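Local atomic coordinates of halorhodopsin (Halobacterium salinarum, PDB entry 2JAF), a protein that pumps chloride across the membrane of a halophilic archaeon, using light absorbed by a bound retinal chromophore. Residues A[136-139]-A[140-144]; A[95-99]-A[100-104]. The protein carries 2 engineered substitutions. One frame throughout, in Å; residues are numbered along the deposited sequence.

Contact 1: residues A[136-139]-A[140-144]; sequences TVIA and ADIGM. With RET (retinal), chain G.
The amide N of I142 donates to I138 O at 2.8 Å, the shortest in a run of i to i+4 bonds that A140 to T136, D141 to V137 and G143 to A139 continue. I138 O is also brushed by the side chain that its bond partner carries: with CG1 of I142 anti to its own carbonyl carbon (chi1 -69°), the branch points back along the helix and comes within 3.2 Å of that oxygen. One step further out, CD1 of I142 meets CG2 of I138 at 4.0 Å, a light apolar touch between two isoleucines that cross obliquely. D141 CB rests 3.4 Å from V137 O, but its carboxyl group leads off the turn, where OD2 is hydrogen-bonded to OG1 of T116. M144 belongs to the retinal pocket: its chain bends at the thioether (chi3 80°), and CE lies 3.7 Å from C9 of the polyene. Here helix 131-153 of this bacteriorhodopsin-like bundle is wedged between helix 106-127, where P117 and L120 meet V137, I138 and D141, and helix 158-180, where V174 and F171 pack on A140 and M144; M68 and M118 of a second subunit cover T136, A139 and A140.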
# COMPACT_ATOMS: atom_id res chain seq x y z
N THR A 136 -10.59 7.94 0.78
CA THR A 136 -9.87 9.18 1.01
C THR A 136 -9.23 9.22 2.39
O THR A 136 -8.10 9.68 2.55
CB THR A 136 -10.81 10.38 0.88
OG1 THR A 136 -11.49 10.31 -0.38
CG2 THR A 136 -10.02 11.68 0.94
N VAL A 137 -9.96 8.72 3.38
CA VAL A 137 -9.48 8.71 4.75
C VAL A 137 -8.29 7.78 4.96
O VAL A 137 -7.34 8.13 5.66
CB VAL A 137 -10.63 8.35 5.73
CG1 VAL A 137 -10.10 8.23 7.15
CG2 VAL A 137 -11.69 9.43 5.66
N ILE A 138 -8.33 6.61 4.34
CA ILE A 138 -7.23 5.66 4.47
C ILE A 138 -5.98 6.20 3.81
O ILE A 138 -4.86 6.03 4.31
CB ILE A 138 -7.62 4.29 3.86
CG1 ILE A 138 -8.76 3.68 4.68
CG2 ILE A 138 -6.41 3.35 3.85
CD1 ILE A 138 -9.21 2.31 4.23
N ALA A 139 -6.16 6.88 2.68
CA ALA A 139 -5.03 7.46 1.97
C ALA A 139 -4.40 8.54 2.83
O ALA A 139 -3.17 8.63 2.93
CB ALA A 139 -5.49 8.04 0.65
N ALA A 140 -5.24 9.36 3.46
CA ALA A 140 -4.74 10.44 4.31
C ALA A 140 -4.01 9.84 5.50
O ALA A 140 -2.99 10.36 5.95
CB ALA A 140 -5.91 11.30 4.79
N ASP A 141 -4.55 8.73 6.00
CA ASP A 141 -3.96 8.06 7.14
C ASP A 141 -2.59 7.51 6.77
O ASP A 141 -1.64 7.63 7.54
CB ASP A 141 -4.88 6.92 7.59
CG ASP A 141 -4.42 6.28 8.88
OD1 ASP A 141 -4.63 6.88 9.96
OD2 ASP A 141 -3.83 5.19 8.80
N ILE A 142 -2.49 6.90 5.59
CA ILE A 142 -1.22 6.35 5.15
C ILE A 142 -0.20 7.48 5.01
O ILE A 142 0.96 7.33 5.38
CB ILE A 142 -1.38 5.58 3.81
CG1 ILE A 142 -2.20 4.31 4.07
CG2 ILE A 142 -0.02 5.22 3.24
CD1 ILE A 142 -2.60 3.55 2.81
N GLY A 143 -0.65 8.62 4.50
CA GLY A 143 0.23 9.77 4.35
C GLY A 143 0.76 10.24 5.70
O GLY A 143 1.93 10.58 5.84
N MET A 144 -0.12 10.25 6.70
CA MET A 144 0.27 10.68 8.05
C MET A 144 1.37 9.75 8.57
O MET A 144 2.38 10.20 9.10
CB MET A 144 -0.95 10.64 8.99
CG MET A 144 -0.64 10.87 10.48
SD MET A 144 -2.10 10.55 11.52
CE MET A 144 -2.02 8.76 11.61
C1 RET G . 3.33 10.94 14.42
C2 RET G . 4.44 12.08 14.22
C3 RET G . 4.13 13.17 13.17
C4 RET G . 2.78 13.94 13.54
C5 RET G . 1.54 13.01 13.86
C6 RET G . 1.77 11.54 14.29
C7 RET G . 0.56 10.67 14.48
C8 RET G . 0.41 9.34 14.73
C9 RET G . -0.82 8.71 15.11
C10 RET G . -0.60 7.36 15.41
C11 RET G . -1.57 6.49 15.84
C12 RET G . -1.23 5.17 16.18
C13 RET G . -2.20 4.16 16.56
C14 RET G . -1.60 2.89 16.80
C15 RET G . -2.29 1.71 16.97
C16 RET G . 3.64 9.90 13.28
C17 RET G . 3.62 10.30 15.87
C18 RET G . 0.18 13.66 13.71
C19 RET G . -2.20 9.55 15.31
C20 RET G . -3.70 4.47 16.72

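Contact 2: residues A[95-99]-A[100-104]; sequences HALAG and EMVRS. With BOG (octyl beta-D-glucopyranoside), chain F.
E100 and L97 are brought together by a tight reversal of the chain, with G99 at its corner. The amide of E100 donates to L97 O over 3.0 Å, the bond that closes the turn. CB of E100 sits close to that same oxygen, at 3.2 Å. Beyond CB the glutamate chain runs out extended, CG anti to its carbonyl carbon (chi1 -68°), which carries the carboxylate across the end of the leucine, at its CD2 methyl: OE2 is 3.9 Å from L97 CD2, a polar group beside a methyl with no bond between them. The other leucine methyl reaches the strand, L97 CD1 meeting V102 CG1 at 3.8 Å, while V218 and Q225 also pack on L97. Two beta turns shape this bend, a type I turn from H95 to A98 overlapping a type II turn from L97 to E100. G99 takes the third place of the second, with a positive phi (84°) at which a side chain would jam against the preceding carbonyl oxygen. The two turns form part of the connection between strands 87-90 and 101-104, an antiparallel hairpin, and G99 and E100 both bond through their backbones to M91. H95 braces the first turn from within: its ND1 accepts the amide of L97 at 2.7 Å, with the donor nearly in the ring plane. Over one face of that imidazole lies O3 of an octyl glucoside, which takes the amide of A96 at 3.0 Å; W162 and G220 bind the same detergent.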
# COMPACT_ATOMS: atom_id res chain seq x y z
N HIS A 95 19.46 19.78 17.38
CA HIS A 95 18.72 18.84 18.21
C HIS A 95 19.41 18.77 19.57
O HIS A 95 20.62 18.94 19.67
CB HIS A 95 18.70 17.46 17.54
CG HIS A 95 17.85 16.45 18.25
ND1 HIS A 95 18.22 15.86 19.44
CD2 HIS A 95 16.64 15.93 17.93
CE1 HIS A 95 17.28 15.01 19.82
NE2 HIS A 95 16.31 15.04 18.92
N ALA A 96 18.63 18.51 20.62
CA ALA A 96 19.17 18.42 21.97
C ALA A 96 20.29 17.39 22.06
O ALA A 96 21.20 17.53 22.88
CB ALA A 96 18.06 18.07 22.96
N LEU A 97 20.23 16.37 21.21
CA LEU A 97 21.24 15.31 21.21
C LEU A 97 22.01 15.28 19.90
O LEU A 97 22.43 14.22 19.44
CB LEU A 97 20.58 13.96 21.45
CG LEU A 97 19.70 13.90 22.72
CD1 LEU A 97 18.92 12.60 22.77
CD2 LEU A 97 20.59 14.05 23.94
N ALA A 98 22.19 16.45 19.28
CA ALA A 98 22.90 16.55 18.02
C ALA A 98 24.26 15.88 18.12
O ALA A 98 24.97 16.07 19.10
CB ALA A 98 23.07 18.00 17.63
N GLY A 99 24.62 15.10 17.11
CA GLY A 99 25.92 14.44 17.11
C GLY A 99 25.93 13.13 17.88
O GLY A 99 26.98 12.52 18.05
N GLU A 100 24.77 12.72 18.37
CA GLU A 100 24.65 11.48 19.12
C GLU A 100 23.72 10.53 18.37
O GLU A 100 22.88 10.97 17.58
CB GLU A 100 24.07 11.74 20.51
CG GLU A 100 24.97 12.53 21.44
CD GLU A 100 24.34 12.74 22.80
OE1 GLU A 100 23.80 11.76 23.36
OE2 GLU A 100 24.39 13.88 23.32
N MET A 101 23.89 9.24 18.60
CA MET A 101 23.06 8.23 17.97
C MET A 101 21.93 7.88 18.93
O MET A 101 22.18 7.61 20.11
CB MET A 101 23.86 6.96 17.69
CG MET A 101 25.06 7.17 16.80
SD MET A 101 24.59 7.74 15.18
CE MET A 101 24.26 6.20 14.36
N VAL A 102 20.70 7.90 18.44
CA VAL A 102 19.56 7.57 19.30
C VAL A 102 18.81 6.37 18.73
O VAL A 102 18.78 6.16 17.52
CB VAL A 102 18.59 8.76 19.44
CG1 VAL A 102 19.33 9.98 19.99
CG2 VAL A 102 17.93 9.07 18.12
N ARG A 103 18.23 5.58 19.62
CA ARG A 103 17.47 4.40 19.23
C ARG A 103 16.10 4.81 18.69
O ARG A 103 15.30 5.42 19.41
CB ARG A 103 17.33 3.47 20.44
CG ARG A 103 16.52 2.21 20.20
CD ARG A 103 16.40 1.42 21.50
NE ARG A 103 17.66 0.78 21.86
CZ ARG A 103 17.97 -0.48 21.56
NH1 ARG A 103 17.10 -1.24 20.90
NH2 ARG A 103 19.14 -0.98 21.93
N SER A 104 15.83 4.46 17.44
CA SER A 104 14.56 4.78 16.80
C SER A 104 13.72 3.54 16.53
O SER A 104 14.11 2.68 15.75
CB SER A 104 14.80 5.52 15.48
OG SER A 104 13.58 5.73 14.78
C1 BOG F . 13.79 21.86 18.47
O1 BOG F . 13.30 22.08 17.14
C2 BOG F . 14.54 20.49 18.55
O2 BOG F . 13.67 19.43 18.16
C3 BOG F . 15.08 20.29 20.00
O3 BOG F . 15.77 19.05 20.11
C4 BOG F . 16.02 21.46 20.36
O4 BOG F . 16.54 21.31 21.68
C5 BOG F . 15.25 22.82 20.24
O5 BOG F . 14.71 22.96 18.88
C6 BOG F . 16.17 24.00 20.57
O6 BOG F . 17.08 24.29 19.50
C1' BOG F . 12.59 23.31 17.02
C2' BOG F . 11.67 23.25 15.83
C3' BOG F . 10.26 23.08 16.32
C4' BOG F . 9.25 23.01 15.19
C5' BOG F . 7.84 22.83 15.73
C6' BOG F . 6.89 22.41 14.62
C7' BOG F . 5.49 22.22 15.13
C8' BOG F . 4.58 21.81 14.00

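Overall arrangement
Reading from the N terminus, the chain passes through helices 27-50 and 58-82 and enters the hairpin of strands 87-90 and 101-104, where contact 2 shapes the final bend before the second strand. Helix 106-127 follows, then helix 131-153, which holds contact 1. The two therefore come in series: neither encloses nor crosses the other, and each is a local turn of continuous chain. Their centres lie 29 Å apart, with nearest atoms about 13 Å apart. Contact 2 ties the peripheral hairpin to the loop around V218 and Q225, whereas contact 1 belongs to the buried helical bundle, beside retinal and against a second subunit.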